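OxyR (Porphyromonas gingivalis, PDB 3HO7) is a redox-sensitive transcriptional activator of the LysR family that probably binds DNA as the whole protein, represented here by its regulatory domain. Local coordinates at residues L114-G117 / H118-D122; Q123-R126 / F127-K131; S144-A147 / F148-V152; H219-Q222 / T223-L227. One frame throughout, in Å; residues are numbered along the deposited sequence.

Interactions 1 and 2 follow directly on one another: 114-122 is an irregular loop after strand 75-89, while the next residues, 123-131, carry the short helix 125-128. The disulfide Cys119-Cys128 and a probable hydrogen bond from Gln129 to Asp122 join them into one closed loop. Further on, interaction 3 begins helix 145-153, whose Met145 and Phe148 pack against Leu114 of interaction 1 and whose outer side meets the second subunit. Interaction 4 comes last, near the C terminus, turning the chain into strand 225-227 beside strand 184-194; its nearest atoms are about 5 Å from those of interaction 2. All four contacts are local and in series, with none enclosing or crossing another.

Interaction 1 (L114-G117 / H118-D122); sequences LDEG and HCFRD
His118 folds back onto Leu114 and takes the backbone N-H of Leu114 on its ring nitrogen ND1, at a short 2.6 Å and nearly straight (170°), although the donor lies out of the ring plane. The same leucine also meets the ring through its side chain: CD1 sits over one face of the imidazole, 4.0 Å from the ring centroid, a CH-pi contact. At the other ring nitrogen, NE2 is hydrogen-bonded to Phe160 O, so the imidazole is held through both nitrogens and against a face.

In the backbone, Leu114 O accepts two bonds, from His118 N at 3.0 Å and from Cys119 N, also at 3.0 Å; the first donor stands above the carbonyl plane and the second is close to the C=O axis. Further along, Glu116 runs beside Phe120, CG to CD1 3.9 Å. With CG anti to the backbone N (chi1 171°), the extended glutamate carries its carboxylate on to Thr49 N.

Cys119 forms a disulfide with Cys128 of helix 125-128, consistent with the oxidised form of the OxyR regulatory domain. The 114-122 loop thus lies between strand 158-162, reached through Phe160, the start of helix 49-58, reached through Thr49, and helix 145-153, against which Leu114 packs.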
loop_
_atom_site.group_PDB
_atom_site.type_symbol
_atom_site.label_atom_id
_atom_site.label_comp_id
_atom_site.label_asym_id
_atom_site.label_seq_id
_atom_site.Cartn_x
_atom_site.Cartn_y
_atom_site.Cartn_z
ATOM N N LEU A 114 1.436 5.256 10.794
ATOM C CA LEU A 114 0.902 3.944 10.507
ATOM C C LEU A 114 0.668 3.263 11.843
ATOM O O LEU A 114 1.557 3.218 12.686
ATOM C CB LEU A 114 1.894 3.139 9.668
ATOM C CG LEU A 114 2.189 3.684 8.269
ATOM C CD1 LEU A 114 3.450 3.062 7.692
ATOM C CD2 LEU A 114 1.004 3.459 7.346
ATOM N N ASP A 115 -0.530 2.729 12.026
ATOM C CA ASP A 115 -0.875 2.008 13.246
ATOM C C ASP A 115 0.185 0.966 13.595
ATOM O O ASP A 115 0.635 0.886 14.738
ATOM C CB ASP A 115 -2.243 1.333 13.106
ATOM C CG ASP A 115 -3.374 2.332 12.935
ATOM O OD1 ASP A 115 -3.269 3.453 13.474
ATOM O OD2 ASP A 115 -4.371 1.992 12.262
ATOM N N GLU A 116 0.579 0.174 12.603
ATOM C CA GLU A 116 1.553 -0.894 12.810
ATOM C C GLU A 116 2.919 -0.561 12.209
ATOM O O GLU A 116 3.945 -1.067 12.661
ATOM C CB GLU A 116 1.028 -2.212 12.238
ATOM C CG GLU A 116 2.055 -3.334 12.199
ATOM C CD GLU A 116 1.429 -4.686 11.920
ATOM O OE1 GLU A 116 0.339 -4.963 12.466
ATOM O OE2 GLU A 116 2.028 -5.477 11.158
ATOM N N GLY A 117 2.928 0.289 11.188
ATOM C CA GLY A 117 4.176 0.703 10.564
ATOM C C GLY A 117 5.026 1.513 11.525
ATOM O O GLY A 117 6.241 1.329 11.597
ATOM N N HIS A 118 4.384 2.406 12.270
ATOM C CA HIS A 118 5.093 3.282 13.201
ATOM C C HIS A 118 4.757 2.986 14.655
ATOM O O HIS A 118 5.590 3.174 15.540
ATOM C CB HIS A 118 4.771 4.749 12.913
ATOM C CG HIS A 118 5.007 5.152 11.494
ATOM N ND1 HIS A 118 4.031 5.731 10.712
ATOM C CD2 HIS A 118 6.107 5.052 10.712
ATOM C CE1 HIS A 118 4.523 5.979 9.510
ATOM N NE2 HIS A 118 5.780 5.572 9.484
ATOM N N CYS A 119 3.531 2.533 14.901
ATOM C CA CYS A 119 3.040 2.414 16.266
ATOM C C CYS A 119 2.699 0.984 16.680
ATOM O O CYS A 119 1.798 0.766 17.492
ATOM C CB CYS A 119 1.836 3.336 16.472
ATOM S SG CYS A 119 2.213 5.082 16.187
ATOM N N PHE A 120 3.419 0.011 16.132
ATOM C CA PHE A 120 3.275 -1.358 16.595
ATOM C C PHE A 120 3.903 -1.444 17.977
ATOM O O PHE A 120 5.123 -1.358 18.121
ATOM C CB PHE A 120 3.948 -2.342 15.640
ATOM C CG PHE A 120 3.779 -3.781 16.039
ATOM C CD1 PHE A 120 2.560 -4.419 15.883
ATOM C CD2 PHE A 120 4.840 -4.496 16.567
ATOM C CE1 PHE A 120 2.401 -5.743 16.248
ATOM C CE2 PHE A 120 4.688 -5.820 16.935
ATOM C CZ PHE A 120 3.467 -6.444 16.775
ATOM N N ARG A 121 3.063 -1.604 18.994
ATOM C CA ARG A 121 3.518 -1.502 20.370
ATOM C C ARG A 121 4.236 -0.166 20.535
ATOM O O ARG A 121 5.358 -0.101 21.038
ATOM C CB ARG A 121 4.432 -2.676 20.731
ATOM C CG ARG A 121 3.792 -4.035 20.490
ATOM C CD ARG A 121 4.380 -5.111 21.390
ATOM N NE ARG A 121 5.662 -5.613 20.901
ATOM C CZ ARG A 121 5.793 -6.662 20.097
ATOM N NH1 ARG A 121 4.717 -7.316 19.682
ATOM N NH2 ARG A 121 6.997 -7.057 19.702
ATOM N N ASP A 122 3.636 0.887 19.988
ATOM C CA ASP A 122 4.131 2.250 20.177
ATOM C C ASP A 122 5.634 2.377 19.933
ATOM O O ASP A 122 6.348 2.927 20.766
ATOM C CB ASP A 122 3.741 2.792 21.553
ATOM C CG ASP A 122 2.309 3.289 21.597
ATOM O OD1 ASP A 122 1.786 3.695 20.538
ATOM O OD2 ASP A 122 1.705 3.279 22.687
#

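Interaction 2 (Q123-R126 / F127-K131)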
loop_
_atom_site.group_PDB
_atom_site.type_symbol
_atom_site.label_atom_id
_atom_site.label_comp_id
_atom_site.label_asym_id
_atom_site.label_seq_id
_atom_site.Cartn_x
_atom_site.Cartn_y
_atom_site.Cartn_z
ATOM N N GLN A 123 6.117 1.850 18.815
ATOM C CA GLN A 123 7.555 1.824 18.565
ATOM C C GLN A 123 8.150 3.229 18.593
ATOM O O GLN A 123 9.079 3.503 19.350
ATOM C CB GLN A 123 7.872 1.133 17.238
ATOM C CG GLN A 123 9.358 1.078 16.914
ATOM C CD GLN A 123 9.688 0.026 15.874
ATOM O OE1 GLN A 123 8.818 -0.413 15.121
ATOM N NE2 GLN A 123 10.951 -0.386 15.828
ATOM N N LEU A 124 7.614 4.116 17.762
ATOM C CA LEU A 124 8.040 5.511 17.766
ATOM C C LEU A 124 7.214 6.283 18.793
ATOM O O LEU A 124 6.531 7.253 18.463
ATOM C CB LEU A 124 7.893 6.127 16.373
ATOM C CG LEU A 124 8.843 5.572 15.307
ATOM C CD1 LEU A 124 8.532 6.157 13.937
ATOM C CD2 LEU A 124 10.289 5.839 15.693
ATOM N N VAL A 125 7.297 5.838 20.042
ATOM C CA VAL A 125 6.436 6.332 21.111
ATOM C C VAL A 125 6.417 7.852 21.250
ATOM O O VAL A 125 5.401 8.429 21.633
ATOM C CB VAL A 125 6.815 5.707 22.469
ATOM C CG1 VAL A 125 8.238 6.087 22.850
ATOM C CG2 VAL A 125 5.832 6.142 23.545
ATOM N N ARG A 126 7.537 8.499 20.941
ATOM C CA ARG A 126 7.634 9.947 21.088
ATOM C C ARG A 126 6.599 10.656 20.221
ATOM O O ARG A 126 6.300 11.833 20.430
ATOM C CB ARG A 126 9.041 10.435 20.731
ATOM C CG ARG A 126 9.262 10.650 19.243
ATOM C CD ARG A 126 10.730 10.886 18.929
ATOM N NE ARG A 126 11.516 9.665 19.075
ATOM C CZ ARG A 126 12.798 9.556 18.745
ATOM N NH1 ARG A 126 13.448 10.599 18.247
ATOM N NH2 ARG A 126 13.432 8.403 18.913
ATOM N N PHE A 127 6.053 9.934 19.247
ATOM C CA PHE A 127 5.060 10.499 18.338
ATOM C C PHE A 127 3.722 9.781 18.456
ATOM O O PHE A 127 2.664 10.408 18.400
ATOM C CB PHE A 127 5.563 10.436 16.894
ATOM C CG PHE A 127 6.869 11.142 16.681
ATOM C CD1 PHE A 127 6.909 12.516 16.519
ATOM C CD2 PHE A 127 8.058 10.433 16.654
ATOM C CE1 PHE A 127 8.110 13.170 16.326
ATOM C CE2 PHE A 127 9.263 11.080 16.460
ATOM C CZ PHE A 127 9.288 12.452 16.298
ATOM N N CYS A 128 3.774 8.464 18.618
ATOM C CA CYS A 128 2.566 7.661 18.741
ATOM C C CYS A 128 1.705 8.124 19.910
ATOM O O CYS A 128 0.476 8.073 19.845
ATOM C CB CYS A 128 2.921 6.184 18.909
ATOM S SG CYS A 128 3.743 5.458 17.475
ATOM N N GLN A 129 2.354 8.579 20.976
ATOM C CA GLN A 129 1.648 8.977 22.189
ATOM C C GLN A 129 1.828 10.455 22.520
ATOM O O GLN A 129 1.610 10.869 23.657
ATOM C CB GLN A 129 2.105 8.124 23.374
ATOM C CG GLN A 129 1.709 6.662 23.271
ATOM C CD GLN A 129 0.205 6.473 23.232
ATOM O OE1 GLN A 129 -0.555 7.439 23.312
ATOM N NE2 GLN A 129 -0.233 5.225 23.111
ATOM N N MET A 130 2.224 11.246 21.529
ATOM C CA MET A 130 2.425 12.676 21.743
ATOM C C MET A 130 1.097 13.420 21.830
ATOM O O MET A 130 0.140 13.090 21.127
ATOM C CB MET A 130 3.291 13.278 20.635
ATOM C CG MET A 130 2.687 13.174 19.248
ATOM S SD MET A 130 3.476 14.302 18.085
ATOM C CE MET A 130 5.205 14.025 18.467
ATOM N N LYS A 131 1.046 14.427 22.696
ATOM C CA LYS A 131 -0.168 15.206 22.906
ATOM C C LYS A 131 -0.588 15.943 21.640
ATOM O O LYS A 131 0.248 16.489 20.921
ATOM C CB LYS A 131 0.038 16.209 24.042
ATOM C CG LYS A 131 0.538 15.591 25.338
ATOM C CD LYS A 131 -0.509 14.688 25.968
ATOM C CE LYS A 131 -0.013 14.114 27.285
ATOM N NZ LYS A 131 -1.051 13.293 27.967
#
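Arg126 places CG over one face of the Phe127 ring. This CG is modelled only 2.8 Å from CE2 of Phe127, closer than normal packing allows, so the exact spacing is doubtful. The two side chains run the same way. A first torsion of 84° sets Arg126 CG between its own backbone N and carbonyl carbon, where it reaches the ring of the next residue.

Leu124, the N-cap residue, supplies the carbonyl that starts the helix. Its O accepts from Phe127 N at 2.8 Å and from Cys128 N at 3.0 Å, the two donors arriving from opposite faces of the carbonyl plane. Its CB packs 4.3 Å from Phe127 CD2 and equally far from Cys128 SG. A further bond, Gln129 N to Val125 O at 3.1 Å, completes the single turn, while the side chains of Val125 and Gln129 cross at about a right angle, CG2 and CG 4.2 Å apart. The Gln129 amide turns away to Asp122.

Around this turn, Phe127 meets the ring of Phe160 on strand 158-162 and touches loop residues Val106 and Leu111, and Leu124 rests on Pro185 of strand 184-194, fitting the short helix against both strands.

Interaction 3 (S144-A147 / F148-V152)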
loop_
_atom_site.group_PDB
_atom_site.type_symbol
_atom_site.label_atom_id
_atom_site.label_comp_id
_atom_site.label_asym_id
_atom_site.label_seq_id
_atom_site.Cartn_x
_atom_site.Cartn_y
_atom_site.Cartn_z
ATOM N N SER A 144 -2.115 3.470 4.444
ATOM C CA SER A 144 -0.957 2.800 3.871
ATOM C C SER A 144 0.181 3.792 3.679
ATOM O O SER A 144 -0.051 4.998 3.548
ATOM C CB SER A 144 -1.317 2.176 2.521
ATOM O OG SER A 144 -1.368 3.166 1.507
ATOM N N MET A 145 1.410 3.281 3.663
ATOM C CA MET A 145 2.580 4.113 3.428
ATOM C C MET A 145 2.402 4.901 2.141
ATOM O O MET A 145 2.779 6.078 2.055
ATOM C CB MET A 145 3.839 3.248 3.323
ATOM C CG MET A 145 5.122 4.053 3.184
ATOM S SD MET A 145 5.673 4.740 4.756
ATOM C CE MET A 145 5.986 3.240 5.684
ATOM N N GLU A 146 1.829 4.238 1.140
ATOM C CA GLU A 146 1.598 4.841 -0.160
ATOM C C GLU A 146 0.750 6.090 0.021
ATOM O O GLU A 146 1.118 7.179 -0.421
ATOM C CB GLU A 146 0.881 3.855 -1.086
ATOM C CG GLU A 146 0.735 4.348 -2.516
ATOM C CD GLU A 146 -0.077 3.408 -3.391
ATOM O OE1 GLU A 146 -0.575 2.385 -2.878
ATOM O OE2 GLU A 146 -0.222 3.698 -4.597
ATOM N N ALA A 147 -0.385 5.923 0.687
ATOM C CA ALA A 147 -1.288 7.040 0.921
ATOM C C ALA A 147 -0.595 8.180 1.660
ATOM O O ALA A 147 -0.691 9.337 1.254
ATOM C CB ALA A 147 -2.518 6.578 1.683
ATOM N N PHE A 148 0.097 7.855 2.749
ATOM C CA PHE A 148 0.797 8.869 3.539
ATOM C C PHE A 148 1.834 9.633 2.712
ATOM O O PHE A 148 1.924 10.853 2.798
ATOM C CB PHE A 148 1.472 8.255 4.766
ATOM C CG PHE A 148 0.512 7.730 5.793
ATOM C CD1 PHE A 148 -0.802 8.166 5.823
ATOM C CD2 PHE A 148 0.934 6.818 6.747
ATOM C CE1 PHE A 148 -1.686 7.683 6.776
ATOM C CE2 PHE A 148 0.058 6.332 7.701
ATOM C CZ PHE A 148 -1.253 6.768 7.717
ATOM N N MET A 149 2.618 8.921 1.911
ATOM C CA MET A 149 3.625 9.590 1.096
ATOM C C MET A 149 2.970 10.485 0.051
ATOM O O MET A 149 3.443 11.589 -0.217
ATOM C CB MET A 149 4.556 8.576 0.435
ATOM C CG MET A 149 5.317 7.745 1.439
ATOM S SD MET A 149 6.414 6.555 0.654
ATOM C CE MET A 149 7.521 7.638 -0.241
ATOM N N ARG A 150 1.871 10.013 -0.526
ATOM C CA ARG A 150 1.153 10.800 -1.514
ATOM C C ARG A 150 0.653 12.091 -0.872
ATOM O O ARG A 150 0.655 13.148 -1.499
ATOM C CB ARG A 150 -0.008 10.000 -2.108
ATOM C CG ARG A 150 0.407 8.738 -2.858
ATOM C CD ARG A 150 1.295 9.055 -4.049
ATOM N NE ARG A 150 2.704 9.079 -3.674
ATOM C CZ ARG A 150 3.455 7.990 -3.531
ATOM N NH1 ARG A 150 4.730 8.098 -3.184
ATOM N NH2 ARG A 150 2.927 6.790 -3.735
ATOM N N LEU A 151 0.241 12.004 0.389
ATOM C CA LEU A 151 -0.255 13.183 1.099
ATOM C C LEU A 151 0.869 14.191 1.294
ATOM O O LEU A 151 0.719 15.377 0.995
ATOM C CB LEU A 151 -0.859 12.792 2.449
ATOM C CG LEU A 151 -2.232 12.122 2.399
ATOM C CD1 LEU A 151 -2.589 11.516 3.751
ATOM C CD2 LEU A 151 -3.282 13.118 1.949
ATOM N N VAL A 152 2.001 13.710 1.792
ATOM C CA VAL A 152 3.150 14.570 2.037
ATOM C C VAL A 152 3.621 15.250 0.754
ATOM O O VAL A 152 3.897 16.449 0.743
ATOM C CB VAL A 152 4.316 13.788 2.671
ATOM C CG1 VAL A 152 5.541 14.678 2.813
ATOM C CG2 VAL A 152 3.897 13.223 4.020
#
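The N-terminal turns of helix 145-153 open with a serine N-cap. Ser144 OG accepts the N-H of Ala147 at 3.0 Å, almost straight at 170°, because a first torsion of 77° turns the hydroxyl back toward the N-H groups of the first turn. Helical bonds then run from each N-H to the carbonyl four residues earlier: Phe148 N, Met149 N, Arg150 N and Leu151 N donate to the carbonyls of Ser144, Met145, Glu146 and Ala147.

Ser144 O serves a second purpose: besides accepting from Phe148 N at 3.0 Å, it lies above one face of the Phe148 ring, toward the rim. One residue further on, Met145 CG meets Met149 SD at 3.8 Å, the two chains crossing at a slant. Arg150 bends at chi2 (-61°) and curls back over its own helix, bringing NH2 within 3.5 Å of Glu146 CG and one guanidinium face over Glu146 O. This is not a salt bridge to Glu146; NH1 pairs with Glu153 instead. The Glu146 carboxylate reaches Tyr24 of the second subunit, though the position of OE2 is less sure.

Met145, Phe148 and Met149 pack onto strand 158-162, and Phe148 also meets Tyr140 edge-to-face. Across the dimer interface, Glu146 and Leu151 touch Pro23 and Pro27 of the second subunit, both on helix 22-36 of that chain.

Interaction 4 (H219-Q222 / T223-L227)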
loop_
_atom_site.group_PDB
_atom_site.type_symbol
_atom_site.label_atom_id
_atom_site.label_comp_id
_atom_site.label_asym_id
_atom_site.label_seq_id
_atom_site.Cartn_x
_atom_site.Cartn_y
_atom_site.Cartn_z
ATOM N N HIS A 219 23.437 -4.724 8.035
ATOM C CA HIS A 219 23.422 -5.959 8.814
ATOM C C HIS A 219 23.715 -5.701 10.288
ATOM O O HIS A 219 23.377 -6.515 11.146
ATOM C CB HIS A 219 24.408 -6.988 8.252
ATOM C CG HIS A 219 24.067 -7.469 6.875
ATOM N ND1 HIS A 219 25.001 -8.032 6.034
ATOM C CD2 HIS A 219 22.900 -7.460 6.190
ATOM C CE1 HIS A 219 24.422 -8.359 4.892
ATOM N NE2 HIS A 219 23.147 -8.021 4.960
ATOM N N LYS A 220 24.339 -4.566 10.578
ATOM C CA LYS A 220 24.698 -4.221 11.950
ATOM C C LYS A 220 24.300 -2.790 12.297
ATOM O O LYS A 220 24.316 -1.906 11.442
ATOM C CB LYS A 220 26.201 -4.408 12.174
ATOM C CG LYS A 220 26.680 -5.841 12.042
ATOM C CD LYS A 220 28.174 -5.944 12.323
ATOM C CE LYS A 220 28.670 -7.378 12.198
ATOM N NZ LYS A 220 30.145 -7.485 12.398
ATOM N N LEU A 221 23.946 -2.574 13.560
ATOM C CA LEU A 221 23.595 -1.245 14.040
ATOM C C LEU A 221 24.805 -0.323 13.932
ATOM O O LEU A 221 25.851 -0.583 14.530
ATOM C CB LEU A 221 23.107 -1.309 15.488
ATOM C CG LEU A 221 22.584 -0.006 16.094
ATOM C CD1 LEU A 221 21.341 0.461 15.348
ATOM C CD2 LEU A 221 22.289 -0.187 17.577
ATOM N N GLN A 222 24.659 0.750 13.162
ATOM C CA GLN A 222 25.753 1.689 12.951
ATOM C C GLN A 222 25.747 2.781 14.011
ATOM O O GLN A 222 24.687 3.266 14.408
ATOM C CB GLN A 222 25.661 2.310 11.557
ATOM C CG GLN A 222 25.758 1.301 10.425
ATOM C CD GLN A 222 27.099 0.598 10.394
ATOM O OE1 GLN A 222 28.094 1.117 10.900
ATOM N NE2 GLN A 222 27.133 -0.589 9.798
ATOM N N THR A 223 26.935 3.162 14.468
ATOM C CA THR A 223 27.065 4.217 15.463
ATOM C C THR A 223 26.181 5.405 15.094
ATOM O O THR A 223 26.231 5.903 13.967
ATOM C CB THR A 223 28.524 4.691 15.594
ATOM O OG1 THR A 223 29.377 3.558 15.802
ATOM C CG2 THR A 223 28.669 5.655 16.762
ATOM N N GLY A 224 25.368 5.852 16.044
ATOM C CA GLY A 224 24.461 6.970 15.810
ATOM C C GLY A 224 23.031 6.507 15.610
ATOM O O GLY A 224 22.113 7.322 15.502
ATOM N N GLN A 225 22.845 5.190 15.592
ATOM C CA GLN A 225 21.538 4.569 15.385
ATOM C C GLN A 225 21.046 3.872 16.647
ATOM O O GLN A 225 21.835 3.289 17.385
ATOM C CB GLN A 225 21.602 3.547 14.249
ATOM C CG GLN A 225 21.718 4.143 12.866
ATOM C CD GLN A 225 21.762 3.083 11.788
ATOM O OE1 GLN A 225 22.297 1.999 11.995
ATOM N NE2 GLN A 225 21.201 3.393 10.629
ATOM N N HIS A 226 19.740 3.944 16.893
ATOM C CA HIS A 226 19.144 3.306 18.061
ATOM C C HIS A 226 17.860 2.581 17.669
ATOM O O HIS A 226 17.033 3.124 16.938
ATOM C CB HIS A 226 18.855 4.343 19.149
ATOM C CG HIS A 226 18.220 3.772 20.380
ATOM N ND1 HIS A 226 18.933 3.071 21.328
ATOM C CD2 HIS A 226 16.939 3.804 20.818
ATOM C CE1 HIS A 226 18.118 2.692 22.298
ATOM N NE2 HIS A 226 16.903 3.125 22.013
ATOM N N LEU A 227 17.705 1.352 18.150
ATOM C CA LEU A 227 16.508 0.571 17.867
ATOM C C LEU A 227 15.305 1.201 18.556
ATOM O O LEU A 227 15.263 1.299 19.784
ATOM C CB LEU A 227 16.683 -0.874 18.335
ATOM C CG LEU A 227 15.587 -1.851 17.907
ATOM C CD1 LEU A 227 15.407 -1.808 16.399
ATOM C CD2 LEU A 227 15.899 -3.263 18.383
HETATM O O HOH W 1 22.695 0.071 10.359
#
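Gln222 and Gln225 are bonded to each other twice, once through backbone and once through side chain. In the backbone bond Gln225 N donates to Gln222 O at 2.9 Å; the donor lies in the carbonyl plane, but the angle at the hydrogen is a bent 132°. In the side-chain bond the amide oxygen OE1 of Gln225 accepts from Gln222 N, again at 2.9 Å, with the donor tilted from the amide's carbonyl plane and the angle straighter, 156°. The Gln225 chain stays straight past CG, which lets it run back beside Gln222 and set OE1 3.4 Å from Gln222 CB. NE2 of the same amide is bonded to Glu84, so both ends of the group are engaged and its rotation is fixed. The Gln222 amide heads off to Asp217 O.

One water adds a bridge. It donates to Lys220 O at 2.8 Å and to Gln225 OE1 at 2.6 Å, giving that oxygen a second donor and tying the chain before the turn to the strand after it.

Leu221 also touches Gln225 closely. With CG anti to its backbone N, it runs antiparallel alongside the Gln225 side chain and places CD1 3.3 Å from Gln225 CB; Val186 of strand 184-194 lies against both residues.

The backbone bond closes a type II beta turn from Gln222 to Gln225, with Gly224 at the position of positive phi; the side-chain bond and the water brace it. The turn leads the C-terminal chain into strand 225-227, which pairs in parallel with strand 184-194 through backbone bonds of His226 to Arg184 and Val186.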